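Local structure of putative D-tyrosyl-tRNA(Tyr) deacylase 2 (Leishmania major, 1TC5) at residues G21-N26 with L95-A100; M14-D19 with M39-F44; V121-Y126 with G172-R177; C89-I94 with I163-R168; I70-S75 with G186-M191. The protein probably hydrolyses D-tyrosyl-tRNA(Tyr) to D-tyrosine and free tRNA(Tyr), acting as a highly divergent homodimeric member of the DTD family of D-aminoacyl-tRNA deacylases. One frame throughout, in Å; residues are numbered along the deposited sequence. Where two conformers were deposited one is given.

Contact 1: residues G21-N26 with L95-A100; sequences GHLLVN and LIVPQA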
# COMPACT_ATOMS: atom_id res chain seq x y z
N GLY A 21 11.07 -2.41 6.95
CA GLY A 21 10.33 -3.50 6.34
C GLY A 21 10.95 -4.87 6.55
O GLY A 21 12.16 -5.02 6.65
N HIS A 22 10.07 -5.87 6.64
CA HIS A 22 10.39 -7.30 6.64
C HIS A 22 9.54 -8.00 5.57
O HIS A 22 8.31 -7.92 5.60
CB HIS A 22 10.11 -7.96 8.01
CG HIS A 22 10.57 -7.16 9.17
ND1 HIS A 22 11.88 -7.16 9.60
CD2 HIS A 22 9.90 -6.32 10.00
CE1 HIS A 22 12.00 -6.34 10.63
NE2 HIS A 22 10.81 -5.82 10.90
N LEU A 23 10.20 -8.69 4.65
CA LEU A 23 9.53 -9.37 3.56
C LEU A 23 9.88 -10.87 3.58
O LEU A 23 11.02 -11.25 3.57
CB LEU A 23 9.90 -8.71 2.21
CG LEU A 23 9.22 -9.29 0.96
CD1 LEU A 23 7.74 -9.12 1.02
CD2 LEU A 23 9.78 -8.65 -0.32
N LEU A 24 8.84 -11.70 3.58
CA LEU A 24 8.96 -13.14 3.56
C LEU A 24 9.37 -13.60 2.16
O LEU A 24 8.71 -13.27 1.16
CB LEU A 24 7.63 -13.76 3.95
CG LEU A 24 7.55 -15.27 4.12
CD1 LEU A 24 8.22 -15.71 5.42
CD2 LEU A 24 6.11 -15.69 4.08
N VAL A 25 10.45 -14.37 2.09
CA VAL A 25 11.03 -14.77 0.81
C VAL A 25 10.96 -16.27 0.48
O VAL A 25 11.19 -16.64 -0.66
CB VAL A 25 12.50 -14.31 0.67
CG1 VAL A 25 12.55 -12.77 0.65
CG2 VAL A 25 13.36 -14.88 1.79
N ASN A 26 10.65 -17.13 1.45
CA ASN A 26 10.58 -18.58 1.21
C ASN A 26 9.19 -19.23 1.46
O ASN A 26 9.07 -20.44 1.58
CB ASN A 26 11.67 -19.33 2.00
CG ASN A 26 11.43 -19.35 3.49
OD1 ASN A 26 10.54 -18.69 3.98
ND2 ASN A 26 12.24 -20.11 4.23
N LEU A 95 12.66 -1.51 -1.15
CA LEU A 95 12.04 -2.81 -0.97
C LEU A 95 10.98 -2.97 -2.05
O LEU A 95 10.04 -2.21 -2.06
CB LEU A 95 11.38 -2.89 0.41
CG LEU A 95 10.65 -4.19 0.72
CD1 LEU A 95 11.58 -5.37 0.59
CD2 LEU A 95 10.05 -4.15 2.13
N ILE A 96 11.16 -3.96 -2.92
CA ILE A 96 10.32 -4.15 -4.11
C ILE A 96 9.50 -5.40 -3.87
O ILE A 96 10.06 -6.47 -3.56
CB ILE A 96 11.20 -4.34 -5.39
CG1 ILE A 96 12.13 -3.15 -5.58
CG2 ILE A 96 10.33 -4.52 -6.60
CD1 ILE A 96 13.27 -3.40 -6.55
N VAL A 97 8.19 -5.26 -4.01
CA VAL A 97 7.27 -6.37 -3.88
C VAL A 97 6.43 -6.52 -5.16
O VAL A 97 5.73 -5.58 -5.57
CB VAL A 97 6.33 -6.12 -2.69
CG1 VAL A 97 5.53 -7.35 -2.37
CG2 VAL A 97 7.15 -5.65 -1.48
N PRO A 98 6.45 -7.70 -5.77
CA PRO A 98 5.60 -7.94 -6.93
C PRO A 98 4.15 -8.02 -6.45
O PRO A 98 3.85 -8.78 -5.53
CB PRO A 98 6.10 -9.29 -7.47
CG PRO A 98 6.72 -10.00 -6.30
CD PRO A 98 7.20 -8.92 -5.37
N GLN A 99 3.29 -7.20 -7.05
CA GLN A 99 1.88 -7.15 -6.72
C GLN A 99 1.07 -6.99 -7.99
O GLN A 99 0.57 -5.92 -8.27
CB GLN A 99 1.62 -5.98 -5.77
CG GLN A 99 2.20 -6.18 -4.39
CD GLN A 99 1.35 -7.12 -3.56
OE1 GLN A 99 0.32 -6.69 -3.02
NE2 GLN A 99 1.74 -8.40 -3.48
N ALA A 100 0.95 -8.09 -8.73
CA ALA A 100 0.32 -8.12 -10.04
C ALA A 100 -1.16 -7.76 -9.93
O ALA A 100 -1.75 -7.23 -10.88
CB ALA A 100 0.50 -9.50 -10.67
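Leu23 and Leu95 meet between two strands that belong to different sheets: the axes of 21-24 and 95-98 come within 9.0 Å and run in roughly the same sense, turned 37° from each other, with no hydrogen bond between them. Leu23 carries the contact. Its CG is anti to the backbone N (chi1 -178°), and the CD2 branch reaches three groups of the other strand. It meets the CD1 methyl of Leu95 at 3.9 Å, stands 4.2 Å from CG2 of Val97, and rests against the Ile96 carbonyl, with CD2 to O again 3.9 Å. Leu95 also has its CG anti to the N, its CD1 lies 4.1 Å from the CB of Leu23, and the two leucines cross obliquely. The other methyl, CD2 of Leu95, lies 4.3 Å from CA of Gly21, where it packs against bare backbone. Val97 takes part through CG2 alone. Further on, Gln99 folds back to give its NE2 to the carbonyl O of Pro98 (3.0 Å), while its OE1 bonds Thr189 OG1 of the second subunit; this proline-glutamine run probably corresponds to a signature motif that lines the active site in relatives. All the touching residues are buried. Strand 20-24 is flanked by 31-34 and 180-184, strand 93-98 by 37-45 and 169-171; Gln178 closes over Leu23 and Val97, and the side chain of Ile96 points away from Leu23 and packs on Tyr126 and Cys130 of helix 119-136.

Contact 2: residues M14-D19 with M39-F44; sequences MLQAMD and MVYIAF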
# COMPACT_ATOMS: atom_id res chain seq x y z
N MET A 14 2.91 1.30 -6.83
CA MET A 14 2.46 1.97 -5.62
C MET A 14 3.70 2.15 -4.73
O MET A 14 4.40 1.18 -4.44
CB MET A 14 1.38 1.15 -4.90
CG MET A 14 0.84 1.80 -3.63
SD MET A 14 -0.45 0.85 -2.75
CE MET A 14 0.39 0.46 -1.23
N LEU A 15 3.94 3.38 -4.31
CA LEU A 15 5.17 3.76 -3.61
C LEU A 15 4.80 4.31 -2.26
O LEU A 15 3.98 5.23 -2.18
CB LEU A 15 5.94 4.83 -4.39
CG LEU A 15 6.11 4.61 -5.89
CD1 LEU A 15 6.62 5.91 -6.58
CD2 LEU A 15 7.04 3.45 -6.17
N GLN A 16 5.41 3.76 -1.20
CA GLN A 16 5.15 4.17 0.18
C GLN A 16 6.46 4.51 0.89
O GLN A 16 7.50 3.86 0.65
CB GLN A 16 4.47 3.06 0.99
CG GLN A 16 3.09 2.64 0.53
CD GLN A 16 2.50 1.54 1.40
OE1 GLN A 16 2.05 1.81 2.52
NE2 GLN A 16 2.45 0.31 0.88
N ALA A 17 6.40 5.56 1.71
CA ALA A 17 7.50 5.94 2.60
C ALA A 17 7.71 4.86 3.66
O ALA A 17 6.82 4.63 4.50
CB ALA A 17 7.21 7.27 3.28
N MET A 18 8.85 4.20 3.57
CA MET A 18 9.23 3.11 4.47
C MET A 18 10.17 3.62 5.56
O MET A 18 11.11 4.37 5.28
CB MET A 18 9.96 2.01 3.67
CG MET A 18 10.40 0.79 4.51
SD MET A 18 10.79 -0.61 3.45
CE MET A 18 12.19 0.06 2.49
N ASP A 19 9.92 3.20 6.80
CA ASP A 19 10.91 3.33 7.87
C ASP A 19 11.63 2.00 8.10
O ASP A 19 12.87 1.95 8.14
CB ASP A 19 10.27 3.76 9.19
CG ASP A 19 11.30 4.13 10.22
OD1 ASP A 19 12.00 5.12 9.95
OD2 ASP A 19 11.52 3.50 11.28
N MET A 39 9.15 1.56 -0.17
CA MET A 39 8.57 0.27 -0.53
C MET A 39 7.75 0.42 -1.81
O MET A 39 6.82 1.24 -1.89
CB MET A 39 7.69 -0.28 0.58
CG MET A 39 7.14 -1.69 0.27
SD MET A 39 6.40 -2.55 1.63
CE MET A 39 4.88 -1.56 1.77
N VAL A 40 8.11 -0.41 -2.80
CA VAL A 40 7.56 -0.36 -4.14
C VAL A 40 6.74 -1.62 -4.36
O VAL A 40 7.29 -2.71 -4.24
CB VAL A 40 8.71 -0.34 -5.18
CG1 VAL A 40 8.20 -0.34 -6.61
CG2 VAL A 40 9.65 0.85 -4.95
N TYR A 41 5.45 -1.47 -4.65
CA TYR A 41 4.62 -2.54 -5.20
C TYR A 41 4.54 -2.38 -6.73
O TYR A 41 4.26 -1.31 -7.22
CB TYR A 41 3.20 -2.46 -4.64
CG TYR A 41 2.97 -2.75 -3.17
CD1 TYR A 41 3.98 -3.17 -2.33
CD2 TYR A 41 1.69 -2.59 -2.62
CE1 TYR A 41 3.73 -3.41 -0.96
CE2 TYR A 41 1.43 -2.84 -1.28
CZ TYR A 41 2.46 -3.26 -0.45
OH TYR A 41 2.22 -3.51 0.90
N ILE A 42 4.75 -3.46 -7.49
CA ILE A 42 4.83 -3.34 -8.93
C ILE A 42 3.99 -4.39 -9.68
O ILE A 42 3.96 -5.57 -9.34
CB ILE A 42 6.34 -3.39 -9.37
CG1 ILE A 42 6.51 -3.11 -10.86
CG2 ILE A 42 7.02 -4.71 -8.96
CD1 ILE A 42 7.94 -2.67 -11.19
N ALA A 43 3.35 -3.93 -10.74
CA ALA A 43 2.57 -4.77 -11.63
C ALA A 43 2.85 -4.33 -13.05
O ALA A 43 3.06 -3.14 -13.30
CB ALA A 43 1.11 -4.59 -11.36
N PHE A 44 2.84 -5.30 -13.95
CA PHE A 44 3.08 -5.11 -15.34
C PHE A 44 1.80 -5.45 -16.08
O PHE A 44 1.35 -6.59 -16.05
CB PHE A 44 4.28 -5.97 -15.83
CG PHE A 44 5.55 -5.68 -15.10
CD1 PHE A 44 6.32 -4.58 -15.43
CD2 PHE A 44 5.99 -6.51 -14.10
CE1 PHE A 44 7.48 -4.30 -14.75
CE2 PHE A 44 7.16 -6.22 -13.40
CZ PHE A 44 7.90 -5.11 -13.73
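Met14 and Gln16 pair with Tyr41 and Met39 as two hydrogen-bonded pairs of an antiparallel ladder, with the non-hydrogen-bonded pair Leu15-Val40 between them. Four backbone bonds hold it: Met14 N to Tyr41 O at 3.0 Å and Tyr41 N to Met14 O at 2.9 Å, then the matching pair of bonds joining Gln16 and Met39. Met14, Gln16, Met39 and Tyr41 share one face of the sheet; Leu15 and Val40 lie on the other, where Leu15 CD2 touches Val40 CG2 at 3.9 Å. On the first face Gln16 and Met39 run side by side. Gln16 is extended beyond CG (chi2 -179°), and its NE2 comes within 3.2 Å of the Met39 CE methyl. The same NE2 stands 3.8 Å from CZ of Tyr41, its amide plane turned 85° from the ring. Met14 lies beside Tyr41 and its sulfur makes an oblique Met-aromatic contact, SD to ring centroid 5.1 Å, although a second conformer of Met14 makes the detail tentative. Met18, past the paired region, brings SD to 4.2 Å from the CB of Met39. Outward, Phe182 packs on Gln16, Met18 and Met39, and Leu95 on Met18 and Met39. The polar ends are fixed across the dimer: Gln16 OE1 bonds Tyr41 OH of the second subunit, and Tyr41 OH bonds Gln16 OE1 of that subunit. Thus a buried face, rich in flexible methionine, keeps its amide and phenol oriented by reciprocal bonds across the dimer interface.

Contact 3: residues V121-Y126 with G172-R177; sequences VGAALY and GTFGNR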
# COMPACT_ATOMS: atom_id res chain seq x y z
N VAL A 121 6.19 -13.60 -18.79
CA VAL A 121 6.49 -12.25 -19.23
C VAL A 121 6.71 -11.36 -18.02
O VAL A 121 7.65 -10.58 -17.99
CB VAL A 121 5.32 -11.68 -20.09
CG1 VAL A 121 5.58 -10.23 -20.47
CG2 VAL A 121 5.12 -12.52 -21.34
N GLY A 122 5.83 -11.48 -17.03
CA GLY A 122 5.92 -10.73 -15.79
C GLY A 122 7.14 -11.11 -14.97
O GLY A 122 7.77 -10.25 -14.37
N ALA A 123 7.47 -12.40 -14.93
CA ALA A 123 8.66 -12.87 -14.25
C ALA A 123 9.92 -12.24 -14.85
O ALA A 123 10.82 -11.81 -14.13
CB ALA A 123 8.75 -14.43 -14.35
N ALA A 124 9.97 -12.19 -16.18
CA ALA A 124 11.12 -11.64 -16.91
C ALA A 124 11.25 -10.14 -16.70
O ALA A 124 12.35 -9.65 -16.44
CB ALA A 124 11.01 -11.94 -18.39
N LEU A 125 10.14 -9.43 -16.82
CA LEU A 125 10.14 -7.97 -16.61
C LEU A 125 10.50 -7.64 -15.16
O LEU A 125 11.25 -6.70 -14.91
CB LEU A 125 8.78 -7.36 -16.99
CG LEU A 125 8.39 -7.39 -18.48
CD1 LEU A 125 6.93 -7.07 -18.66
CD2 LEU A 125 9.22 -6.40 -19.26
N TYR A 126 9.99 -8.42 -14.23
CA TYR A 126 10.21 -8.18 -12.80
C TYR A 126 11.68 -8.36 -12.45
O TYR A 126 12.29 -7.54 -11.75
CB TYR A 126 9.41 -9.16 -11.94
CG TYR A 126 9.70 -9.06 -10.46
CD1 TYR A 126 9.29 -7.95 -9.72
CD2 TYR A 126 10.39 -10.06 -9.80
CE1 TYR A 126 9.58 -7.82 -8.37
CE2 TYR A 126 10.66 -9.95 -8.44
CZ TYR A 126 10.26 -8.83 -7.73
OH TYR A 126 10.52 -8.73 -6.37
N GLY A 172 11.14 -9.15 -3.46
CA GLY A 172 10.41 -10.37 -3.23
C GLY A 172 10.74 -11.46 -4.22
O GLY A 172 11.25 -11.21 -5.31
N THR A 173 10.51 -12.69 -3.80
CA THR A 173 10.64 -13.85 -4.66
C THR A 173 9.40 -13.89 -5.53
O THR A 173 8.29 -13.96 -4.99
CB THR A 173 10.75 -15.11 -3.77
OG1 THR A 173 11.91 -14.97 -2.92
CG2 THR A 173 11.02 -16.39 -4.59
N PHE A 174 9.59 -13.78 -6.84
CA PHE A 174 8.47 -13.78 -7.77
C PHE A 174 7.65 -15.05 -7.64
O PHE A 174 8.21 -16.16 -7.60
CB PHE A 174 8.96 -13.68 -9.21
CG PHE A 174 7.86 -13.33 -10.18
CD1 PHE A 174 7.34 -12.04 -10.21
CD2 PHE A 174 7.31 -14.29 -11.02
CE1 PHE A 174 6.32 -11.70 -11.09
CE2 PHE A 174 6.28 -13.97 -11.89
CZ PHE A 174 5.79 -12.67 -11.93
N GLY A 175 6.33 -14.90 -7.59
CA GLY A 175 5.41 -16.03 -7.53
C GLY A 175 5.18 -16.52 -6.11
O GLY A 175 4.33 -17.36 -5.91
N ASN A 176 5.93 -16.00 -5.13
CA ASN A 176 5.72 -16.38 -3.73
C ASN A 176 4.64 -15.52 -3.08
O ASN A 176 4.23 -14.49 -3.61
CB ASN A 176 7.02 -16.31 -2.89
CG ASN A 176 7.87 -17.57 -2.98
OD1 ASN A 176 7.70 -18.38 -3.90
ND2 ASN A 176 8.79 -17.75 -2.03
N ARG A 177 4.16 -15.98 -1.93
CA ARG A 177 3.29 -15.21 -1.05
C ARG A 177 4.14 -14.16 -0.34
O ARG A 177 5.13 -14.51 0.29
CB ARG A 177 2.61 -16.14 -0.05
CG ARG A 177 1.71 -15.46 0.99
CD ARG A 177 0.83 -16.44 1.77
NE ARG A 177 1.64 -17.38 2.55
CZ ARG A 177 2.34 -17.08 3.65
NH1 ARG A 177 2.33 -15.86 4.18
NH2 ARG A 177 3.06 -18.02 4.25
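The phenol of Tyr126 gives its proton to the carbonyl oxygen of Gly172, OH to O 2.8 Å. The donor approaches well to one side of the carbonyl, at a C=O...donor angle of 114°, and tilted out of its plane, while the oxygen lies near the plane of the Tyr126 ring, at its edge. With CG anti to the backbone N (chi1 174°), Tyr126 leans from the helix toward the 172-177 loop. Phe174 leans the other way, and the two aromatic side chains slide past each other, their planes 33° apart; the nearest approach is CD2 of Tyr126 to CD1 of Phe174, at 3.7 Å. Beyond this, the Phe174 ring lies against the helix surface. CA of Ala123 stands over one of its faces, 3.7 Å from the centroid, in a CH-pi contact, and CB of the same alanine touches CE2 at 3.5 Å. The ring tip, CZ, presses on the backbone where Gly122 passes into Ala123, 3.4 Å from Ala123 N. Ile42 and Ile96 of the sheet also touch the tyrosine, and Pro98 touches both aromatics. Gly172 is also paired with Ile96 through backbone hydrogen bonding, just past strand 169-171. Thr173 to Asn176 form a type II beta turn with Gly175 at its third position, closed by Asn176 N to Thr173 O. The arrangement is that of a turn leaving an edge strand and pinned to the helix packed on the sheet.

Contact 4: residues C89-I94 with I163-R168; sequences CPEMDI and IKYNSR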
# COMPACT_ATOMS: atom_id res chain seq x y z
N CYS A 89 19.50 10.78 -2.60
CA CYS A 89 19.73 10.12 -1.31
C CYS A 89 20.14 8.64 -1.55
O CYS A 89 19.35 7.73 -1.32
CB CYS A 89 18.49 10.24 -0.43
SG CYS A 89 17.92 11.95 -0.18
N PRO A 90 21.37 8.42 -2.00
CA PRO A 90 21.85 7.08 -2.39
C PRO A 90 21.80 5.99 -1.33
O PRO A 90 21.84 4.82 -1.72
CB PRO A 90 23.33 7.31 -2.78
CG PRO A 90 23.70 8.71 -2.29
CD PRO A 90 22.40 9.46 -2.18
N GLU A 91 21.74 6.36 -0.05
CA GLU A 91 21.78 5.40 1.05
C GLU A 91 20.43 4.87 1.49
O GLU A 91 20.38 3.94 2.28
CB GLU A 91 22.46 6.04 2.25
CG GLU A 91 23.95 6.28 2.04
CD GLU A 91 24.68 6.47 3.35
OE1 GLU A 91 24.91 5.46 4.07
OE2 GLU A 91 25.02 7.62 3.68
N MET A 92 19.35 5.48 1.00
CA MET A 92 18.01 4.98 1.28
C MET A 92 17.87 3.56 0.70
O MET A 92 18.45 3.23 -0.33
CB MET A 92 16.94 5.91 0.69
CG MET A 92 16.79 7.30 1.35
SD MET A 92 16.32 7.28 3.13
CE MET A 92 17.93 7.51 3.90
N ASP A 93 17.11 2.73 1.41
CA ASP A 93 16.82 1.37 1.01
C ASP A 93 15.59 1.37 0.12
O ASP A 93 14.75 2.25 0.21
CB ASP A 93 16.59 0.49 2.26
CG ASP A 93 17.86 0.15 2.99
OD1 ASP A 93 18.96 0.64 2.63
OD2 ASP A 93 17.88 -0.63 3.96
N ILE A 94 15.51 0.38 -0.76
CA ILE A 94 14.34 0.15 -1.60
C ILE A 94 13.94 -1.31 -1.41
O ILE A 94 14.79 -2.22 -1.47
CB ILE A 94 14.63 0.49 -3.10
CG1 ILE A 94 15.07 1.96 -3.24
CG2 ILE A 94 13.39 0.26 -3.97
CD1 ILE A 94 15.73 2.27 -4.58
N ILE A 163 16.91 -1.20 12.40
CA ILE A 163 18.16 -1.19 11.62
C ILE A 163 18.23 0.04 10.74
O ILE A 163 17.20 0.58 10.26
CB ILE A 163 18.35 -2.45 10.70
CG1 ILE A 163 17.22 -2.61 9.69
CG2 ILE A 163 18.57 -3.70 11.55
CD1 ILE A 163 17.54 -3.65 8.65
N LYS A 164 19.47 0.48 10.53
CA LYS A 164 19.78 1.61 9.69
C LYS A 164 19.64 1.17 8.25
O LYS A 164 19.85 0.01 7.96
CB LYS A 164 21.22 2.09 9.95
CG LYS A 164 21.53 3.47 9.34
CD LYS A 164 23.00 3.86 9.53
CE LYS A 164 23.38 5.03 8.61
NZ LYS A 164 24.68 5.67 8.96
N TYR A 165 19.23 2.09 7.39
CA TYR A 165 19.32 1.94 5.94
C TYR A 165 20.79 1.68 5.56
O TYR A 165 21.71 1.99 6.33
CB TYR A 165 18.80 3.21 5.24
CG TYR A 165 19.43 4.48 5.79
CD1 TYR A 165 20.68 4.91 5.34
CD2 TYR A 165 18.80 5.22 6.77
CE1 TYR A 165 21.29 6.04 5.85
CE2 TYR A 165 19.40 6.37 7.29
CZ TYR A 165 20.66 6.76 6.83
OH TYR A 165 21.27 7.88 7.32
N ASN A 166 21.01 1.10 4.38
CA ASN A 166 22.37 0.77 3.91
C ASN A 166 22.43 0.54 2.39
O ASN A 166 23.05 -0.39 1.90
CB ASN A 166 22.94 -0.44 4.65
CG ASN A 166 24.45 -0.60 4.43
OD1 ASN A 166 24.98 -1.72 4.42
ND2 ASN A 166 25.13 0.52 4.24
N SER A 167 21.77 1.42 1.64
CA SER A 167 21.78 1.38 0.18
C SER A 167 21.29 0.04 -0.38
O SER A 167 21.78 -0.43 -1.40
CB SER A 167 23.16 1.75 -0.40
OG SER A 167 23.62 3.01 0.03
N ARG A 168 20.29 -0.55 0.27
CA ARG A 168 19.81 -1.89 -0.12
C ARG A 168 18.80 -1.82 -1.23
O ARG A 168 18.10 -0.83 -1.39
CB ARG A 168 19.22 -2.62 1.08
CG ARG A 168 20.29 -2.92 2.10
CD ARG A 168 19.86 -3.76 3.26
NE ARG A 168 19.38 -2.90 4.31
CZ ARG A 168 20.01 -2.60 5.43
NH1 ARG A 168 21.16 -3.17 5.79
NH2 ARG A 168 19.44 -1.73 6.23
O HOH W 1 18.86 1.53 -2.32
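The Tyr165 ring is sandwiched between two aliphatic groups: the CE methyl of Met92 sits over the centre of one face, 3.7 Å from the centroid, and CG of Lys164 lies over the centre of the other. Glu91 adds its CB, 3.7 Å from Tyr165 CD1, with its carboxylate nearly perpendicular to the ring. The guanidinium of Arg168 has Asn166 CB over one face and Asp93 OD2 at its edge, the carboxylate turned 78° from it. That edge contact is a salt bridge, Arg168 NE to Asp93 OD2 2.7 Å, reinforced by a weak bond from NH2. OD2 also accepts from Gly35 N. The other oxygen, OD1, is gripped by two backbone donors from opposite faces of the carboxylate: Asn166 N at 2.7 Å and Arg168 N at 3.0 Å. Four donors besides the weak one thus hold a buried carboxylate, and would be expected to stabilise its charge. Between those two donors, Ser167 turns with a positive phi (57°) and sends its N to Glu91 O, 2.9 Å, and its hydroxyl to Pro90 O. A water bridges the carbonyls of Met92 and Arg168, and Ile94 N meets Arg168 O at 2.9 Å. A type I turn, Cys89 to Met92, leads into strand 93-98, and the aspartate at its start ties down the loop that becomes the parallel edge strand 169-171.

Contact 5: residues I70-S75 with G186-M191; sequences IFTHFS and GPFTHM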
# COMPACT_ATOMS: atom_id res chain seq x y z
N ILE A 70 9.78 12.78 -4.63
CA ILE A 70 8.48 12.33 -4.15
C ILE A 70 8.35 12.50 -2.65
O ILE A 70 7.45 13.18 -2.20
CB ILE A 70 8.26 10.84 -4.53
CG1 ILE A 70 8.38 10.66 -6.05
CG2 ILE A 70 6.88 10.37 -4.04
CD1 ILE A 70 8.64 9.20 -6.47
N PHE A 71 9.27 11.88 -1.91
CA PHE A 71 9.15 11.71 -0.45
C PHE A 71 9.95 12.72 0.39
O PHE A 71 11.01 13.20 -0.02
CB PHE A 71 9.50 10.27 -0.03
CG PHE A 71 8.59 9.23 -0.65
CD1 PHE A 71 7.29 9.10 -0.22
CD2 PHE A 71 9.03 8.43 -1.70
CE1 PHE A 71 6.41 8.18 -0.84
CE2 PHE A 71 8.19 7.50 -2.30
CZ PHE A 71 6.87 7.38 -1.88
N THR A 72 9.42 12.99 1.58
CA THR A 72 9.90 14.05 2.48
C THR A 72 10.54 13.50 3.76
O THR A 72 10.96 14.26 4.63
CB THR A 72 8.70 14.96 2.90
OG1 THR A 72 7.66 14.16 3.46
CG2 THR A 72 8.04 15.65 1.67
N HIS A 73 10.66 12.18 3.85
CA HIS A 73 11.11 11.54 5.09
C HIS A 73 12.57 11.04 5.09
O HIS A 73 13.05 10.52 6.08
CB HIS A 73 10.18 10.37 5.32
CG HIS A 73 10.52 9.15 4.52
ND1 HIS A 73 9.60 8.48 3.76
CD2 HIS A 73 11.68 8.47 4.36
CE1 HIS A 73 10.16 7.42 3.21
NE2 HIS A 73 11.42 7.38 3.57
N PHE A 74 13.26 11.17 3.98
CA PHE A 74 14.63 10.62 3.86
C PHE A 74 15.67 11.26 4.77
O PHE A 74 16.60 10.59 5.26
CB PHE A 74 15.16 10.72 2.43
CG PHE A 74 14.35 9.97 1.40
CD1 PHE A 74 13.54 8.89 1.74
CD2 PHE A 74 14.44 10.33 0.07
CE1 PHE A 74 12.86 8.23 0.77
CE2 PHE A 74 13.75 9.67 -0.89
CZ PHE A 74 12.96 8.63 -0.55
N SER A 75 15.51 12.57 4.99
CA SER A 75 16.53 13.40 5.63
C SER A 75 15.99 14.16 6.85
O SER A 75 15.83 15.40 6.81
CB SER A 75 17.04 14.41 4.60
OG SER A 75 17.45 13.76 3.41
N GLY A 186 4.44 7.63 7.96
CA GLY A 186 3.39 8.27 7.16
C GLY A 186 3.66 7.82 5.73
O GLY A 186 4.62 8.29 5.14
N PRO A 187 2.92 6.82 5.23
CA PRO A 187 3.21 6.23 3.93
C PRO A 187 3.22 7.21 2.76
O PRO A 187 3.98 6.96 1.83
CB PRO A 187 2.13 5.15 3.75
CG PRO A 187 1.66 4.83 5.14
CD PRO A 187 1.80 6.12 5.91
N PHE A 188 2.42 8.28 2.79
CA PHE A 188 2.41 9.28 1.70
C PHE A 188 2.35 8.58 0.34
O PHE A 188 3.14 8.83 -0.58
CB PHE A 188 3.65 10.15 1.83
CG PHE A 188 3.62 11.43 1.06
CD1 PHE A 188 2.44 12.10 0.74
CD2 PHE A 188 4.84 12.03 0.70
CE1 PHE A 188 2.48 13.30 0.07
CE2 PHE A 188 4.88 13.22 0.04
CZ PHE A 188 3.69 13.86 -0.28
N THR A 189 1.38 7.68 0.23
CA THR A 189 1.35 6.72 -0.84
C THR A 189 1.15 7.40 -2.19
O THR A 189 0.28 8.22 -2.33
CB THR A 189 0.23 5.66 -0.56
OG1 THR A 189 0.46 5.08 0.74
CG2 THR A 189 0.32 4.50 -1.54
N HIS A 190 2.00 7.06 -3.15
CA HIS A 190 1.80 7.49 -4.52
C HIS A 190 1.48 6.26 -5.39
O HIS A 190 1.86 5.12 -5.07
CB HIS A 190 3.03 8.23 -5.04
CG HIS A 190 3.23 9.59 -4.41
ND1 HIS A 190 3.70 9.76 -3.12
CD2 HIS A 190 3.03 10.83 -4.90
CE1 HIS A 190 3.80 11.05 -2.85
NE2 HIS A 190 3.40 11.72 -3.92
N MET A 191 0.76 6.53 -6.47
CA MET A 191 0.39 5.55 -7.48
C MET A 191 0.71 6.14 -8.84
O MET A 191 0.09 7.12 -9.24
CB MET A 191 -1.10 5.25 -7.37
CG MET A 191 -1.56 3.95 -8.07
SD MET A 191 -1.50 3.94 -9.88
CE MET A 191 -2.99 4.88 -10.29
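Ile70 sets its CG2 methyl over one face of the His190 ring, 3.5 Å from the centroid, in a CH-pi contact. CG2 is the branch anti to the backbone N, and it also lies over the centre of the neighbouring Phe71 ring, so one methyl serves two aromatics. Those rings are nearly perpendicular, 88° apart, in an offset edge-to-face pair with the edge of His190 toward the face of Phe71, centroids 5.5 Å apart. Phe71 keeps CG beside its backbone N (chi1 -61°); its CE1 comes edge-on to the Phe188 carbonyl, CE1 to O 3.3 Å. Phe188 has a left-handed backbone and CG anti to its N (chi1 -164°). The CE1 of His190 stands over the centre of the Phe188 ring, whose CE2 lies 3.4 Å from Ile70 O. His190 ND1 gives a weak bond to Phe188 O, 2.8 Å. Pro187 and Phe188 also pack on Gln99 and Ser101 of the second subunit, where Gly186-Pro187 probably matches the family's cross-subunit Gly-Pro motif. No hydrogen bond links the segments: apart from the Phe71 edge at the Phe188 carbonyl, the cohesion comes mainly from methyl-ring and ring-ring packing.

In the fold
The five-stranded sheet ties most of these contacts together. Contacts 1 and 2, centres 10 Å apart, join where Val40 probably hydrogen-bonds both Leu95 and Val97, with N...O distances of 2.7 Å (Val40 N to Leu95 O, Val97 N to Val40 O). Contact 5 takes over at the other edge of contact 2, its centre also 10 Å away, through Leu15 and His190. Contact 3 adjoins contact 1 through Ile96 and Gly172 and lies about 25 Å from contact 5 between centres, on the opposite side of the chain's centre. Contact 4 meets contact 5 where Met92 and Cys89 pack on Phe74. No ligand marks the active site; by analogy with relatives, Gln99 and Gly186-Pro187 of the second subunit probably border it.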